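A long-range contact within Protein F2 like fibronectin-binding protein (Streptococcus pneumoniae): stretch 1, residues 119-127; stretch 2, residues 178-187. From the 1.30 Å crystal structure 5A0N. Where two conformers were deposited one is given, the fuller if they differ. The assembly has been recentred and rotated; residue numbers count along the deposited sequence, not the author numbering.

Stretch 1 (119-127) DPTDIVKRA
Stretch 2, residues 178-187: MIRTDLYNFT

A buried carboxylate is costly unless its charge is answered, and the contact between residues 119-127 and 178-187 illustrates how one such group can organise an interface. Asp 182 (chi1 m, chi2 -5°) points toward the first stretch, and its OD2 accepts two hydrogen bonds: from Thr 121 OG1 at 2.6 Å, with Thr 121 in the p rotamer, and from Arg 126 NH2 at 2.8 Å, the latter also a salt bridge. The carboxylate oxygen lies at the edge of the guanidinium, near its plane, where N-H groups can reach it.

Arg 126 (chi1 m, chi2 t, chi3 m, chi4 154°) is held in place by its own stretch. Arg 126 NH2 also donates to Thr 121 O at 2.9 Å, and Arg 126 NE to Asp 122 O at 3.1 Å, so the side chain folds back over the turn before its helix.

That turn is type I, from Asp 119 to Asp 122, closed by Asp 122 N to Asp 119 O at 3.0 Å. Asp 119 and Asp 122 both have positive phi (53/63 and 57/49), while Pro 120 (-61/-26) and Thr 121 (-106/12) lie between them. The helix follows from Ile 123 through Ala 127 and beyond. Asp 119, chi1 t, faces the helix's first amides: Asp 119 OD1 accepts from Ile 123 N at 2.8 Å and Asp 119 OD2 from Val 124 N at 2.9 Å.

The second stretch enters as a helix at Met 178 and passes into a type I turn from Asp 182 to Asn 185, with Asn 185 N to Asp 182 O at 2.9 Å; Phe 186 is then extended (-169/162). The helix axes of 123-127 and 178-182 approach to 11.5 Å at 142°, so these two helices run roughly antiparallel. Nearest CA pairs set the register: Ile 123 CA to Met 178 CA 6.4 Å, Thr 121 CA to Asp 182 CA 7.0 Å, Pro 120 CA to Phe 186 CA 7.2 Å.

Apolar packing flanks the polar centre. Ile 123 (m, t) places CG1 3.9 Å from Met 178 CB and CD1 3.9 Å from Ile 179 CG1. Met 178 (m, t, t) has its CE 3.7 Å from Arg 126 CB and 4.3 Å from Ala 127 CB, while its CG covers one guanidinium face.

Pro 120, with a C-gamma endo pucker, meets Phe 186 (chi1 p, chi2 89°). This CH-pi contact puts Pro 120 CG 3.8 Å from the centroid of the Phe 186 ring, 8° off the ring normal.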

# COMPACT_ATOMS: atom_id res chain seq x y z
N ASP A 119 6.40 12.49 0.53
CA ASP A 119 7.66 12.47 1.30
C ASP A 119 7.97 13.84 1.92
O ASP A 119 9.00 14.48 1.63
CB ASP A 119 8.79 11.98 0.39
CG ASP A 119 10.07 11.62 1.14
OD1 ASP A 119 10.04 11.52 2.37
OD2 ASP A 119 11.09 11.43 0.46
N PRO A 120 7.08 14.31 2.83
CA PRO A 120 7.20 15.67 3.40
C PRO A 120 8.50 15.89 4.15
O PRO A 120 8.91 17.04 4.27
CB PRO A 120 5.98 15.75 4.36
CG PRO A 120 5.65 14.34 4.68
CD PRO A 120 5.93 13.59 3.40
N THR A 121 9.11 14.84 4.68
CA THR A 121 10.35 14.99 5.46
C THR A 121 11.59 14.52 4.68
O THR A 121 12.67 14.39 5.25
CB THR A 121 10.26 14.29 6.83
OG1 THR A 121 10.15 12.88 6.65
CG2 THR A 121 9.06 14.82 7.64
N ASP A 122 11.45 14.29 3.37
CA ASP A 122 12.61 14.01 2.52
C ASP A 122 13.40 12.78 3.01
O ASP A 122 14.63 12.78 3.08
CB ASP A 122 13.51 15.23 2.36
CG ASP A 122 13.08 16.12 1.23
OD1 ASP A 122 12.77 15.58 0.16
OD2 ASP A 122 13.07 17.34 1.43
N ILE A 123 12.67 11.71 3.27
CA ILE A 123 13.29 10.44 3.61
C ILE A 123 14.04 9.88 2.42
O ILE A 123 15.14 9.32 2.58
CB ILE A 123 12.24 9.45 4.14
CG1 ILE A 123 11.66 10.02 5.45
CG2 ILE A 123 12.82 8.06 4.32
CD1 ILE A 123 10.48 9.26 5.99
N VAL A 124 13.43 9.93 1.24
CA VAL A 124 14.08 9.32 0.08
C VAL A 124 15.43 9.94 -0.24
O VAL A 124 16.41 9.22 -0.45
CB VAL A 124 13.15 9.31 -1.13
CG1 VAL A 124 13.90 8.87 -2.40
CG2 VAL A 124 11.97 8.38 -0.87
N LYS A 125 15.52 11.28 -0.23
CA LYS A 125 16.82 11.92 -0.46
C LYS A 125 17.86 11.46 0.55
O LYS A 125 19.01 11.22 0.22
CB LYS A 125 16.72 13.44 -0.31
CG LYS A 125 16.17 14.21 -1.48
CD LYS A 125 16.36 15.70 -1.26
N ARG A 126 17.46 11.34 1.81
CA ARG A 126 18.42 10.94 2.84
C ARG A 126 18.84 9.48 2.75
O ARG A 126 19.96 9.14 3.08
CB ARG A 126 17.84 11.25 4.23
CG ARG A 126 17.73 12.76 4.49
CD ARG A 126 17.22 13.03 5.86
NE ARG A 126 15.79 12.79 5.98
CZ ARG A 126 15.14 12.48 7.10
NH1 ARG A 126 15.77 12.25 8.25
NH2 ARG A 126 13.84 12.40 7.03
N ALA A 127 17.91 8.59 2.35
CA ALA A 127 18.20 7.16 2.32
C ALA A 127 18.76 6.65 1.01
O ALA A 127 19.63 5.76 1.02
CB ALA A 127 16.93 6.38 2.69
N MET A 178 13.96 6.55 9.72
CA MET A 178 13.44 7.89 9.45
C MET A 178 11.91 7.93 9.49
O MET A 178 11.33 8.85 10.07
CB MET A 178 13.97 8.42 8.13
CG MET A 178 15.48 8.56 8.11
SD MET A 178 16.07 8.87 6.41
CE MET A 178 17.74 8.35 6.46
N ILE A 179 11.26 6.93 8.89
CA ILE A 179 9.81 6.82 8.99
C ILE A 179 9.38 6.85 10.46
O ILE A 179 8.45 7.57 10.84
CB ILE A 179 9.29 5.53 8.34
CG1 ILE A 179 9.43 5.58 6.81
CG2 ILE A 179 7.85 5.24 8.74
CD1 ILE A 179 9.31 4.22 6.13
N ARG A 180 10.04 6.04 11.29
CA ARG A 180 9.63 5.92 12.70
C ARG A 180 9.86 7.21 13.47
O ARG A 180 9.09 7.53 14.38
CB ARG A 180 10.35 4.77 13.36
CG ARG A 180 9.78 3.45 12.87
CD ARG A 180 10.46 2.20 13.39
NE ARG A 180 9.68 1.05 12.93
CZ ARG A 180 10.09 -0.19 12.90
NH1 ARG A 180 11.28 -0.53 13.33
NH2 ARG A 180 9.28 -1.11 12.41
N THR A 181 10.88 7.97 13.11
CA THR A 181 11.14 9.26 13.75
C THR A 181 10.17 10.34 13.27
O THR A 181 9.77 11.20 14.06
CB THR A 181 12.59 9.68 13.44
OG1 THR A 181 13.48 8.66 13.91
CG2 THR A 181 12.96 10.97 14.06
N ASP A 182 9.78 10.28 12.00
CA ASP A 182 9.11 11.39 11.34
C ASP A 182 7.60 11.28 11.24
O ASP A 182 6.93 12.24 10.87
CB ASP A 182 9.63 11.59 9.92
CG ASP A 182 11.09 11.99 9.85
OD1 ASP A 182 11.72 12.22 10.91
OD2 ASP A 182 11.61 12.06 8.70
N LEU A 183 7.06 10.12 11.59
CA LEU A 183 5.65 9.79 11.32
C LEU A 183 4.64 10.87 11.73
O LEU A 183 3.70 11.14 10.99
CB LEU A 183 5.28 8.50 12.07
CG LEU A 183 3.85 7.96 11.93
CD1 LEU A 183 3.48 7.75 10.48
CD2 LEU A 183 3.67 6.67 12.68
N TYR A 184 4.84 11.45 12.91
CA TYR A 184 3.89 12.39 13.48
C TYR A 184 4.35 13.83 13.31
O TYR A 184 3.65 14.76 13.73
CB TYR A 184 3.68 12.03 14.95
CG TYR A 184 3.19 10.61 15.16
CD1 TYR A 184 1.94 10.22 14.68
CD2 TYR A 184 3.96 9.65 15.83
CE1 TYR A 184 1.46 8.94 14.86
CE2 TYR A 184 3.48 8.35 16.00
CZ TYR A 184 2.22 8.00 15.52
OH TYR A 184 1.71 6.73 15.69
N ASN A 185 5.48 14.06 12.63
CA ASN A 185 6.10 15.39 12.59
C ASN A 185 5.79 16.16 11.28
O ASN A 185 6.68 16.72 10.64
CB ASN A 185 7.62 15.28 12.86
CG ASN A 185 7.94 14.94 14.32
OD1 ASN A 185 7.17 15.26 15.21
ND2 ASN A 185 9.10 14.33 14.56
N PHE A 186 4.51 16.18 10.90
CA PHE A 186 4.00 16.95 9.77
C PHE A 186 2.48 16.93 9.84
O PHE A 186 1.88 16.06 10.48
CB PHE A 186 4.52 16.44 8.42
CG PHE A 186 4.16 15.01 8.14
CD1 PHE A 186 2.96 14.68 7.51
CD2 PHE A 186 5.02 13.98 8.52
CE1 PHE A 186 2.64 13.34 7.28
CE2 PHE A 186 4.70 12.66 8.28
CZ PHE A 186 3.51 12.35 7.68
N THR A 187 1.85 17.86 9.13
CA THR A 187 0.41 17.89 9.01
C THR A 187 0.03 17.28 7.66
O THR A 187 0.64 17.59 6.64
CB THR A 187 -0.10 19.32 9.11
OG1 THR A 187 0.19 19.80 10.42
CG2 THR A 187 -1.60 19.43 8.85